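Local coordinates for divalent cation tolerance protein (Thermus thermophilus, PDB 1NZA) that is probably involved in resistance toward heavy metals, binds metal ions and assembles as a homotrimer, at the interface of chains A and B. Coordinates in Å, arbitrary orientation; residue numbers count along the deposited sequence, not the author numbering. Chains: chain A/B, Divalent cation tolerance protein.

The interface of chains A and B. Residues chain A 16, 19, 23, 29-33; chain B 8, 37-41, 52.
Strand 30-42 of chain A runs antiparallel to the same strand of chain B, so that a beta-sheet continues from one subunit into the next. The ladder pairs A:Val31 with B:Ile40 and A:Ile33 with B:Thr38, each through two backbone hydrogen bonds. The straightest goes from B:Ile40 N to A:Val31 O (2.9 Å, 171° at H), in the carbonyl plane; the return bond, from A:Val31 N, meets B:Ile40 O from above the plane of the B:Ile40 carbonyl. On the face towards helix 12-24 of chain A, B:Ile40 has CG1 anti to its carbonyl carbon (chi1 -60°) and an extended chain, which carries the tip CD1 to 3.7 Å from A:Ala19 CB. One helical turn on, A:Val23 sets CG2 over the B:Ile40 carbonyl and CG1 against the backbone of B:Tyr41. At the other end of this face the side chain of A:Arg16, bent at chi3, crosses that of B:Thr38 at about a right angle, with the guanidinium NH2 beside the methyl CG2.

The opposite face is more polar. A:Asn32 crosses B:Leu37 obliquely, CB lying 3.7 Å from the methyl CD2, and its amide oxygen OD1 faces the methyl CG2 of B:Thr8 tip to tip, loosely. The amide ND2 makes a weak, bent hydrogen bond to B:Ser39 OG (2.9 Å). That hydroxyl in turn donates to B:Glu52 OE1 at 2.5 Å, approaching from above the carboxylate plane; this short bond may steady the carboxylate and help to disperse its charge. B:Thr8 and B:Glu52 also belong to a site that holds sodium in the crystal, an ion that may come from the crystallisation medium, so the relay brings the neighbouring subunit close to a metal-binding position. The continuous sheet, with helix 12-24 packed lightly over one face, joins adjacent subunits of the CutA homotrimer.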
loop_
_atom_site.group_PDB
_atom_site.type_symbol
_atom_site.label_atom_id
_atom_site.label_comp_id
_atom_site.label_asym_id
_atom_site.label_seq_id
_atom_site.Cartn_x
_atom_site.Cartn_y
_atom_site.Cartn_z
ATOM N N ARG A 16 15.830 -8.059 1.917
ATOM C CA ARG A 16 15.889 -9.042 2.991
ATOM C C ARG A 16 16.724 -8.591 4.185
ATOM O O ARG A 16 16.339 -8.809 5.336
ATOM C CB ARG A 16 16.426 -10.369 2.446
ATOM C CG ARG A 16 15.499 -11.012 1.431
ATOM C CD ARG A 16 16.045 -12.351 0.969
ATOM N NE ARG A 16 16.104 -13.315 2.069
ATOM C CZ ARG A 16 15.047 -13.943 2.573
ATOM N NH1 ARG A 16 15.200 -14.798 3.578
ATOM N NH2 ARG A 16 13.837 -13.732 2.066
ATOM N N ALA A 19 14.645 -6.010 6.004
ATOM C CA ALA A 19 13.494 -6.644 6.639
ATOM C C ALA A 19 13.928 -7.418 7.880
ATOM O O ALA A 19 13.318 -7.297 8.941
ATOM C CB ALA A 19 12.793 -7.585 5.656
ATOM N N VAL A 23 13.068 -6.458 11.986
ATOM C CA VAL A 23 12.329 -7.384 12.830
ATOM C C VAL A 23 13.207 -7.922 13.963
ATOM O O VAL A 23 12.763 -8.008 15.111
ATOM C CB VAL A 23 11.759 -8.564 12.011
ATOM C CG1 VAL A 23 10.968 -9.494 12.916
ATOM C CG2 VAL A 23 10.858 -8.029 10.898
ATOM N N ALA A 29 7.336 -5.501 13.739
ATOM C CA ALA A 29 6.873 -6.834 14.094
ATOM C C ALA A 29 6.756 -7.698 12.850
ATOM O O ALA A 29 6.886 -8.921 12.907
ATOM C CB ALA A 29 5.521 -6.753 14.778
ATOM N N CYS A 30 6.510 -7.044 11.722
ATOM C CA CYS A 30 6.347 -7.754 10.461
ATOM C C CYS A 30 6.798 -6.895 9.297
ATOM O O CYS A 30 6.677 -5.670 9.335
ATOM C CB CYS A 30 4.875 -8.119 10.282
ATOM S SG CYS A 30 4.471 -8.925 8.716
ATOM N N VAL A 31 7.329 -7.536 8.263
ATOM C CA VAL A 31 7.750 -6.814 7.069
ATOM C C VAL A 31 7.375 -7.647 5.852
ATOM O O VAL A 31 7.710 -8.832 5.786
ATOM C CB VAL A 31 9.273 -6.573 7.039
ATOM C CG1 VAL A 31 9.662 -5.918 5.726
ATOM C CG2 VAL A 31 9.692 -5.684 8.204
ATOM N N ASN A 32 6.664 -7.037 4.905
ATOM C CA ASN A 32 6.271 -7.730 3.676
ATOM C C ASN A 32 7.141 -7.195 2.548
ATOM O O ASN A 32 7.311 -5.984 2.422
ATOM C CB ASN A 32 4.815 -7.437 3.294
ATOM C CG ASN A 32 3.831 -7.787 4.382
ATOM O OD1 ASN A 32 2.958 -6.984 4.713
ATOM N ND2 ASN A 32 3.947 -8.991 4.932
ATOM N N ILE A 33 7.677 -8.094 1.725
ATOM C CA ILE A 33 8.496 -7.690 0.589
ATOM C C ILE A 33 7.726 -7.977 -0.691
ATOM O O ILE A 33 7.337 -9.122 -0.941
ATOM C CB ILE A 33 9.824 -8.472 0.543
ATOM C CG1 ILE A 33 10.619 -8.210 1.828
ATOM C CG2 ILE A 33 10.626 -8.076 -0.715
ATOM C CD1 ILE A 33 11.893 -9.041 1.939
ATOM N N THR B 8 -3.004 -10.035 4.659
ATOM C CA THR B 8 -2.109 -10.941 3.954
ATOM C C THR B 8 -2.663 -12.339 4.177
ATOM O O THR B 8 -3.275 -12.612 5.214
ATOM C CB THR B 8 -0.661 -10.840 4.449
ATOM O OG1 THR B 8 -0.640 -10.844 5.878
ATOM C CG2 THR B 8 -0.014 -9.558 3.931
ATOM N N LEU B 37 4.481 -12.217 -2.312
ATOM C CA LEU B 37 5.135 -11.569 -1.182
ATOM C C LEU B 37 5.974 -12.516 -0.340
ATOM O O LEU B 37 5.710 -13.712 -0.283
ATOM C CB LEU B 37 4.108 -10.942 -0.247
ATOM C CG LEU B 37 3.643 -9.508 -0.452
ATOM C CD1 LEU B 37 2.872 -9.398 -1.750
ATOM C CD2 LEU B 37 2.769 -9.108 0.736
ATOM N N THR B 38 6.992 -11.956 0.304
ATOM C CA THR B 38 7.835 -12.691 1.241
ATOM C C THR B 38 7.547 -11.948 2.532
ATOM O O THR B 38 7.661 -10.725 2.572
ATOM C CB THR B 38 9.335 -12.537 0.941
ATOM O OG1 THR B 38 9.658 -13.251 -0.257
ATOM C CG2 THR B 38 10.167 -13.086 2.089
ATOM N N SER B 39 7.153 -12.658 3.578
ATOM C CA SER B 39 6.869 -11.984 4.834
ATOM C C SER B 39 7.830 -12.444 5.917
ATOM O O SER B 39 8.074 -13.639 6.090
ATOM C CB SER B 39 5.423 -12.237 5.250
ATOM O OG SER B 39 4.537 -11.745 4.254
ATOM N N ILE B 40 8.390 -11.476 6.633
ATOM C CA ILE B 40 9.339 -11.762 7.699
ATOM C C ILE B 40 8.785 -11.126 8.970
ATOM O O ILE B 40 8.625 -9.907 9.044
ATOM C CB ILE B 40 10.733 -11.183 7.351
ATOM C CG1 ILE B 40 11.239 -11.823 6.048
ATOM C CG2 ILE B 40 11.718 -11.458 8.475
ATOM C CD1 ILE B 40 12.571 -11.293 5.562
ATOM N N TYR B 41 8.472 -11.956 9.960
ATOM C CA TYR B 41 7.912 -11.449 11.205
ATOM C C TYR B 41 8.425 -12.154 12.449
ATOM O O TYR B 41 9.071 -13.195 12.372
ATOM C CB TYR B 41 6.383 -11.534 11.169
ATOM C CG TYR B 41 5.832 -12.884 10.774
ATOM C CD1 TYR B 41 5.848 -13.310 9.441
ATOM C CD2 TYR B 41 5.281 -13.736 11.730
ATOM C CE1 TYR B 41 5.328 -14.550 9.074
ATOM C CE2 TYR B 41 4.758 -14.977 11.377
ATOM C CZ TYR B 41 4.784 -15.379 10.047
ATOM O OH TYR B 41 4.267 -16.604 9.695
ATOM N N GLU B 52 3.359 -15.160 1.026
ATOM C CA GLU B 52 1.988 -14.666 1.113
ATOM C C GLU B 52 1.544 -13.845 -0.081
ATOM O O GLU B 52 2.314 -13.591 -1.000
ATOM C CB GLU B 52 1.827 -13.775 2.347
ATOM C CG GLU B 52 2.156 -14.426 3.683
ATOM C CD GLU B 52 1.763 -13.539 4.841
ATOM O OE1 GLU B 52 2.267 -12.398 4.916
ATOM O OE2 GLU B 52 0.935 -13.976 5.664
#